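Side-chain contacts in iron transport multicopper oxidase FET3 (Saccharomyces cerevisiae, PDB 1ZPU), which oxidises iron(II) to iron(III) for high-affinity iron uptake, reducing dioxygen to water with four copper ions, and also oxidises copper(I): residues A[322-327]-A[466-471]; A[105-110]-A[460-465]. All coordinates share one frame; numbering follows the deposited sequence.

Contact 1. Residues A[322-327]-A[466-471]. With CU1 (copper (I) ion), chain B.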
loop_
_atom_site.group_PDB
_atom_site.type_symbol
_atom_site.label_atom_id
_atom_site.label_comp_id
_atom_site.label_asym_id
_atom_site.label_seq_id
_atom_site.Cartn_x
_atom_site.Cartn_y
_atom_site.Cartn_z
ATOM N N VAL A 322 -17.539 0.724 -5.344
ATOM C CA VAL A 322 -16.571 -0.276 -5.751
ATOM C C VAL A 322 -17.282 -1.556 -6.173
ATOM O O VAL A 322 -18.002 -2.160 -5.385
ATOM C CB VAL A 322 -15.609 -0.608 -4.607
ATOM C CG1 VAL A 322 -14.687 -1.743 -5.002
ATOM C CG2 VAL A 322 -14.811 0.623 -4.205
ATOM N N VAL A 323 -17.068 -1.968 -7.417
ATOM C CA VAL A 323 -17.632 -3.208 -7.920
ATOM C C VAL A 323 -16.700 -3.869 -8.940
ATOM O O VAL A 323 -15.890 -3.190 -9.585
ATOM C CB VAL A 323 -19.050 -2.981 -8.516
ATOM C CG1 VAL A 323 -18.986 -2.302 -9.879
ATOM C CG2 VAL A 323 -19.809 -4.292 -8.597
ATOM N N MET A 324 -16.803 -5.197 -9.048
ATOM C CA MET A 324 -16.155 -5.952 -10.110
ATOM C C MET A 324 -17.191 -6.251 -11.186
ATOM O O MET A 324 -18.338 -6.580 -10.866
ATOM C CB MET A 324 -15.575 -7.256 -9.548
ATOM C CG MET A 324 -14.106 -7.188 -9.094
ATOM S SD MET A 324 -13.757 -5.816 -7.976
ATOM C CE MET A 324 -12.139 -6.317 -7.383
ATOM N N ASP A 325 -16.798 -6.126 -12.452
ATOM C CA ASP A 325 -17.699 -6.464 -13.568
ATOM C C ASP A 325 -16.976 -6.829 -14.861
ATOM O O ASP A 325 -15.833 -6.430 -15.075
ATOM C CB ASP A 325 -18.675 -5.326 -13.847
ATOM C CG ASP A 325 -19.894 -5.797 -14.599
ATOM O OD1 ASP A 325 -20.529 -4.992 -15.317
ATOM O OD2 ASP A 325 -20.216 -6.994 -14.472
ATOM N N ASN A 326 -17.656 -7.581 -15.720
ATOM C CA ASN A 326 -17.098 -8.005 -17.009
ATOM C C ASN A 326 -17.308 -6.979 -18.122
ATOM O O ASN A 326 -18.376 -6.374 -18.228
ATOM C CB ASN A 326 -17.683 -9.362 -17.419
ATOM C CG ASN A 326 -17.207 -10.492 -16.525
ATOM O OD1 ASN A 326 -16.012 -10.768 -16.438
ATOM N ND2 ASN A 326 -18.141 -11.147 -15.848
ATOM N N LEU A 327 -16.285 -6.789 -18.950
ATOM C CA LEU A 327 -16.392 -5.912 -20.117
ATOM C C LEU A 327 -16.483 -6.688 -21.457
ATOM O O LEU A 327 -16.471 -7.930 -21.480
ATOM C CB LEU A 327 -15.239 -4.890 -20.136
ATOM C CG LEU A 327 -15.128 -3.799 -19.059
ATOM C CD1 LEU A 327 -13.962 -2.898 -19.360
ATOM C CD2 LEU A 327 -16.378 -2.966 -18.955
ATOM N N GLU A 466 -2.721 -6.157 -5.193
ATOM C CA GLU A 466 -2.097 -6.036 -6.494
ATOM C C GLU A 466 -2.981 -6.484 -7.651
ATOM O O GLU A 466 -2.996 -5.853 -8.718
ATOM C CB GLU A 466 -0.777 -6.788 -6.469
ATOM C CG GLU A 466 0.354 -5.931 -5.899
ATOM C CD GLU A 466 0.832 -4.865 -6.902
ATOM O OE1 GLU A 466 1.457 -5.261 -7.928
ATOM O OE2 GLU A 466 0.576 -3.649 -6.660
ATOM N N TRP A 467 -3.727 -7.563 -7.430
ATOM C CA TRP A 467 -4.648 -8.075 -8.433
ATOM C C TRP A 467 -5.741 -7.063 -8.760
ATOM O O TRP A 467 -6.106 -6.896 -9.919
ATOM C CB TRP A 467 -5.251 -9.395 -7.966
ATOM C CG TRP A 467 -4.211 -10.366 -7.455
ATOM C CD1 TRP A 467 -4.097 -10.850 -6.181
ATOM C CD2 TRP A 467 -3.140 -10.965 -8.214
ATOM N NE1 TRP A 467 -3.028 -11.722 -6.106
ATOM C CE2 TRP A 467 -2.422 -11.802 -7.333
ATOM C CE3 TRP A 467 -2.727 -10.873 -9.549
ATOM C CZ2 TRP A 467 -1.315 -12.542 -7.738
ATOM C CZ3 TRP A 467 -1.624 -11.602 -9.958
ATOM C CH2 TRP A 467 -0.925 -12.430 -9.050
ATOM N N HIS A 468 -6.244 -6.371 -7.743
ATOM C CA HIS A 468 -7.321 -5.428 -7.944
ATOM C C HIS A 468 -6.835 -4.134 -8.611
ATOM O O HIS A 468 -7.569 -3.502 -9.395
ATOM C CB HIS A 468 -8.057 -5.162 -6.632
ATOM C CG HIS A 468 -8.674 -6.389 -6.028
ATOM N ND1 HIS A 468 -9.176 -6.417 -4.742
ATOM C CD2 HIS A 468 -8.854 -7.636 -6.525
ATOM C CE1 HIS A 468 -9.643 -7.621 -4.479
ATOM N NE2 HIS A 468 -9.457 -8.379 -5.541
ATOM N N LEU A 469 -5.597 -3.748 -8.303
ATOM C CA LEU A 469 -4.967 -2.625 -8.972
ATOM C C LEU A 469 -4.749 -2.951 -10.453
ATOM O O LEU A 469 -4.926 -2.091 -11.313
ATOM C CB LEU A 469 -3.659 -2.280 -8.290
ATOM C CG LEU A 469 -2.884 -1.060 -8.789
ATOM C CD1 LEU A 469 -3.685 0.257 -8.656
ATOM C CD2 LEU A 469 -1.543 -1.003 -8.047
ATOM N N LEU A 470 -4.388 -4.199 -10.745
ATOM C CA LEU A 470 -4.296 -4.684 -12.127
ATOM C C LEU A 470 -5.636 -4.647 -12.828
ATOM O O LEU A 470 -5.694 -4.392 -14.039
ATOM C CB LEU A 470 -3.729 -6.102 -12.190
ATOM C CG LEU A 470 -2.206 -6.145 -12.230
ATOM C CD1 LEU A 470 -1.690 -7.484 -11.721
ATOM C CD2 LEU A 470 -1.690 -5.848 -13.642
ATOM N N GLN A 471 -6.703 -4.898 -12.065
ATOM C CA GLN A 471 -8.069 -4.800 -12.564
ATOM C C GLN A 471 -8.533 -3.350 -12.716
ATOM O O GLN A 471 -9.646 -3.096 -13.170
ATOM C CB GLN A 471 -9.000 -5.559 -11.639
ATOM C CG GLN A 471 -8.938 -7.060 -11.768
ATOM C CD GLN A 471 -9.935 -7.729 -10.849
ATOM O OE1 GLN A 471 -9.635 -8.004 -9.680
ATOM N NE2 GLN A 471 -11.143 -7.978 -11.359
HETATM CU CU CU1 B . -9.386 -4.713 -3.561
#
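Met324 reaches His468 through a bend at chi2 (51°), which turns the thioether out of line with the first part of the side chain and carries CE over the imidazole. On the other side, CG of His468 stands anti to its own carbonyl carbon (chi1 -60°), and the ring leaves the helix 466-470 in the direction of the strand. The methyl group sits over the centre of the ring: CE of Met324 is 3.7 Å from the centroid of the His468 ring and only 11° off its normal, which identifies a CH-pi contact. Atom distances agree, since Met324 CE lies 3.6 Å from His468 CD2 and 4.0 Å from His468 ND1. The sulfur is farther back, with SD of Met324 5.4 Å from the centroid of the His468 ring.

Gln471, one helical turn on, crosses the thioether at about a right angle. Its OE1 lies 3.8 Å from Met324 CE, while NE2 approaches Met324 CG and gives its hydrogen bond to the backbone oxygen of Asn332 in the neighbouring strand.

His468 is held at both nitrogens, its ND1 2.1 Å from the copper and its NE2 hydrogen-bonded to OE2 of Glu164, and the methyl group covers one face. With His392 and Cys463 completing the ligand set, this is the type 1 copper site of a multicopper oxidase, set in its third cupredoxin domain.

Contact 2. Residues A[105-110]-A[460-465]. With CU1 (copper (I) ion), chain C; CU1 (copper (I) ion), chain D; CU1 (copper (I) ion), chain B.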
loop_
_atom_site.group_PDB
_atom_site.type_symbol
_atom_site.label_atom_id
_atom_site.label_comp_id
_atom_site.label_asym_id
_atom_site.label_seq_id
_atom_site.Cartn_x
_atom_site.Cartn_y
_atom_site.Cartn_z
ATOM N N HIS A 105 8.228 -0.211 -2.329
ATOM C CA HIS A 105 7.945 -1.312 -3.237
ATOM C C HIS A 105 7.884 -0.816 -4.665
ATOM O O HIS A 105 7.638 0.367 -4.902
ATOM C CB HIS A 105 6.623 -2.008 -2.871
ATOM C CG HIS A 105 5.427 -1.101 -2.848
ATOM N ND1 HIS A 105 4.712 -0.776 -3.983
ATOM C CD2 HIS A 105 4.803 -0.472 -1.822
ATOM C CE1 HIS A 105 3.712 0.027 -3.656
ATOM N NE2 HIS A 105 3.744 0.225 -2.351
ATOM N N SER A 106 8.114 -1.716 -5.611
ATOM C CA SER A 106 7.889 -1.420 -7.016
ATOM C C SER A 106 6.432 -1.063 -7.208
ATOM O O SER A 106 5.561 -1.646 -6.571
ATOM C CB SER A 106 8.233 -2.641 -7.865
ATOM O OG SER A 106 7.774 -2.498 -9.196
ATOM N N HIS A 107 6.156 -0.100 -8.073
ATOM C CA HIS A 107 4.767 0.234 -8.383
ATOM C C HIS A 107 4.383 -0.145 -9.823
ATOM O O HIS A 107 3.389 0.359 -10.351
ATOM C CB HIS A 107 4.489 1.717 -8.111
ATOM C CG HIS A 107 3.141 1.972 -7.509
ATOM N ND1 HIS A 107 1.984 1.985 -8.255
ATOM C CD2 HIS A 107 2.768 2.213 -6.229
ATOM C CE1 HIS A 107 0.956 2.226 -7.461
ATOM N NE2 HIS A 107 1.404 2.360 -6.225
ATOM N N THR A 108 5.166 -1.027 -10.453
ATOM C CA THR A 108 4.823 -1.510 -11.775
ATOM C C THR A 108 3.778 -2.624 -11.635
ATOM O O THR A 108 2.916 -2.515 -10.768
ATOM C CB THR A 108 6.071 -1.827 -12.620
ATOM O OG1 THR A 108 6.858 -0.635 -12.718
ATOM C CG2 THR A 108 5.692 -2.240 -14.029
ATOM N N ASP A 109 3.812 -3.658 -12.478
ATOM C CA ASP A 109 2.677 -4.594 -12.624
ATOM C C ASP A 109 2.413 -5.347 -11.305
ATOM O O ASP A 109 1.720 -4.839 -10.415
ATOM C CB ASP A 109 2.935 -5.560 -13.793
ATOM C CG ASP A 109 2.749 -4.883 -15.210
ATOM O OD1 ASP A 109 1.568 -4.749 -15.660
ATOM O OD2 ASP A 109 3.774 -4.540 -15.890
ATOM N N GLY A 110 2.974 -6.544 -11.160
ATOM C CA GLY A 110 2.856 -7.268 -9.900
ATOM C C GLY A 110 4.225 -7.362 -9.282
ATOM O O GLY A 110 4.412 -7.965 -8.212
ATOM N N PHE A 460 -2.310 8.951 -6.059
ATOM C CA PHE A 460 -3.075 7.766 -6.418
ATOM C C PHE A 460 -3.929 7.334 -5.232
ATOM O O PHE A 460 -3.444 7.251 -4.103
ATOM C CB PHE A 460 -2.114 6.638 -6.838
ATOM C CG PHE A 460 -2.640 5.724 -7.921
ATOM C CD1 PHE A 460 -3.863 5.957 -8.545
ATOM C CD2 PHE A 460 -1.880 4.635 -8.345
ATOM C CE1 PHE A 460 -4.329 5.096 -9.562
ATOM C CE2 PHE A 460 -2.335 3.773 -9.375
ATOM C CZ PHE A 460 -3.558 4.004 -9.972
ATOM N N PHE A 461 -5.209 7.091 -5.485
ATOM C CA PHE A 461 -6.071 6.464 -4.487
ATOM C C PHE A 461 -6.586 5.136 -5.024
ATOM O O PHE A 461 -7.366 5.117 -5.981
ATOM C CB PHE A 461 -7.238 7.366 -4.094
ATOM C CG PHE A 461 -8.156 6.743 -3.094
ATOM C CD1 PHE A 461 -7.801 6.685 -1.753
ATOM C CD2 PHE A 461 -9.369 6.189 -3.496
ATOM C CE1 PHE A 461 -8.645 6.101 -0.825
ATOM C CE2 PHE A 461 -10.221 5.590 -2.570
ATOM C CZ PHE A 461 -9.853 5.551 -1.228
ATOM N N HIS A 462 -6.153 4.035 -4.414
ATOM C CA HIS A 462 -6.440 2.714 -4.956
ATOM C C HIS A 462 -6.449 1.626 -3.913
ATOM O O HIS A 462 -5.966 1.813 -2.793
ATOM C CB HIS A 462 -5.394 2.341 -5.999
ATOM C CG HIS A 462 -4.023 2.172 -5.432
ATOM N ND1 HIS A 462 -3.546 0.958 -4.985
ATOM C CD2 HIS A 462 -3.028 3.066 -5.230
ATOM C CE1 HIS A 462 -2.318 1.114 -4.523
ATOM N NE2 HIS A 462 -1.981 2.384 -4.656
ATOM N N CYS A 463 -6.964 0.471 -4.315
ATOM C CA CYS A 463 -6.831 -0.744 -3.542
ATOM C C CYS A 463 -5.403 -1.274 -3.653
ATOM O O CYS A 463 -4.818 -1.336 -4.739
ATOM C CB CYS A 463 -7.821 -1.780 -4.039
ATOM S SG CYS A 463 -7.800 -3.279 -3.075
ATOM N N HIS A 464 -4.837 -1.654 -2.522
ATOM C CA HIS A 464 -3.464 -2.117 -2.480
ATOM C C HIS A 464 -3.318 -3.622 -2.742
ATOM O O HIS A 464 -2.219 -4.161 -2.658
ATOM C CB HIS A 464 -2.814 -1.729 -1.166
ATOM C CG HIS A 464 -1.366 -1.404 -1.304
ATOM N ND1 HIS A 464 -0.407 -2.366 -1.542
ATOM C CD2 HIS A 464 -0.711 -0.217 -1.266
ATOM C CE1 HIS A 464 0.779 -1.784 -1.636
ATOM N NE2 HIS A 464 0.622 -0.481 -1.466
ATOM N N ILE A 465 -4.415 -4.296 -3.064
ATOM C CA ILE A 465 -4.335 -5.673 -3.486
ATOM C C ILE A 465 -3.912 -5.643 -4.931
ATOM O O ILE A 465 -4.646 -5.166 -5.792
ATOM C CB ILE A 465 -5.678 -6.404 -3.369
ATOM C CG1 ILE A 465 -6.005 -6.707 -1.897
ATOM C CG2 ILE A 465 -5.657 -7.702 -4.219
ATOM C CD1 ILE A 465 -7.439 -7.159 -1.659
HETATM CU CU CU1 C . 2.327 0.877 -0.997
HETATM CU CU CU1 D . 0.040 3.241 -4.909
HETATM CU CU CU1 B . -9.386 -4.713 -3.561
#
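His107 and His462 come from opposite directions to one copper ion, and His107 can be followed outward to it. Its CB does not point at the other segment, but a chi1 of -141° turns the ring so that its tip approaches 460-465. Beyond CG, CD2 and CE1 flank the metal-binding nitrogen, and CE1 also meets Phe460, whose CD2 lies 3.8 Å from His107 CE1; the histidine carbon is at the edge of the phenyl ring, near its plane. At the tip, NE2 of His107 binds copper at 2.1 Å. The same ion takes NE2 of His462 at 2.2 Å, and the two rings stand almost perpendicular, their planes at 89°. His397 is the third protein ligand.

A second ion is held in a similar way by NE2 of His105 and of His464, with ND1 of His62 as third ligand. The NE2 atoms of His105 and His464 are 3.3 Å apart, yet no bond joins them because both coordinate the metal. Each segment thus gives one ligand to each type 3 copper, through two of the four His-X-His pairs that build the trinuclear cluster of multicopper oxidases between the first and third cupredoxin domains.

In two of the four rings, the nitrogen away from the metal fixes the rotation. ND1 of His105 donates to Ser106 O, and ND1 of His462 donates to Cys463 O at 2.6 Å, with an N-H...O angle of 169°; each acceptor lies close to the plane of the donating ring but receives the hydrogen from above its own carbonyl plane. Between His462 and His464, Cys463 points its SG to the type 1 copper 2.2 Å away.

From the N terminus, the chain passes through 105-110, which starts on the last residue of strand 100-105 and runs into the loop beyond, then 322-327 at the end of strand 316-326, and finally 460-465 and 466-471 in succession. Contact 2 closes a loop of 349 residues and contact 1 one of 138; because their segments alternate, the loops cross rather than nest. Contact 2 joins the first cupredoxin domain to the third, whereas contact 1 ties strand 316-326 to the helix that follows strand 457-463 after two residues. They lie about 13 Å apart, centre to centre. Both reach the type 1 copper, through Cys463 in one and His468 in the other, and Leu469 also packs against His462.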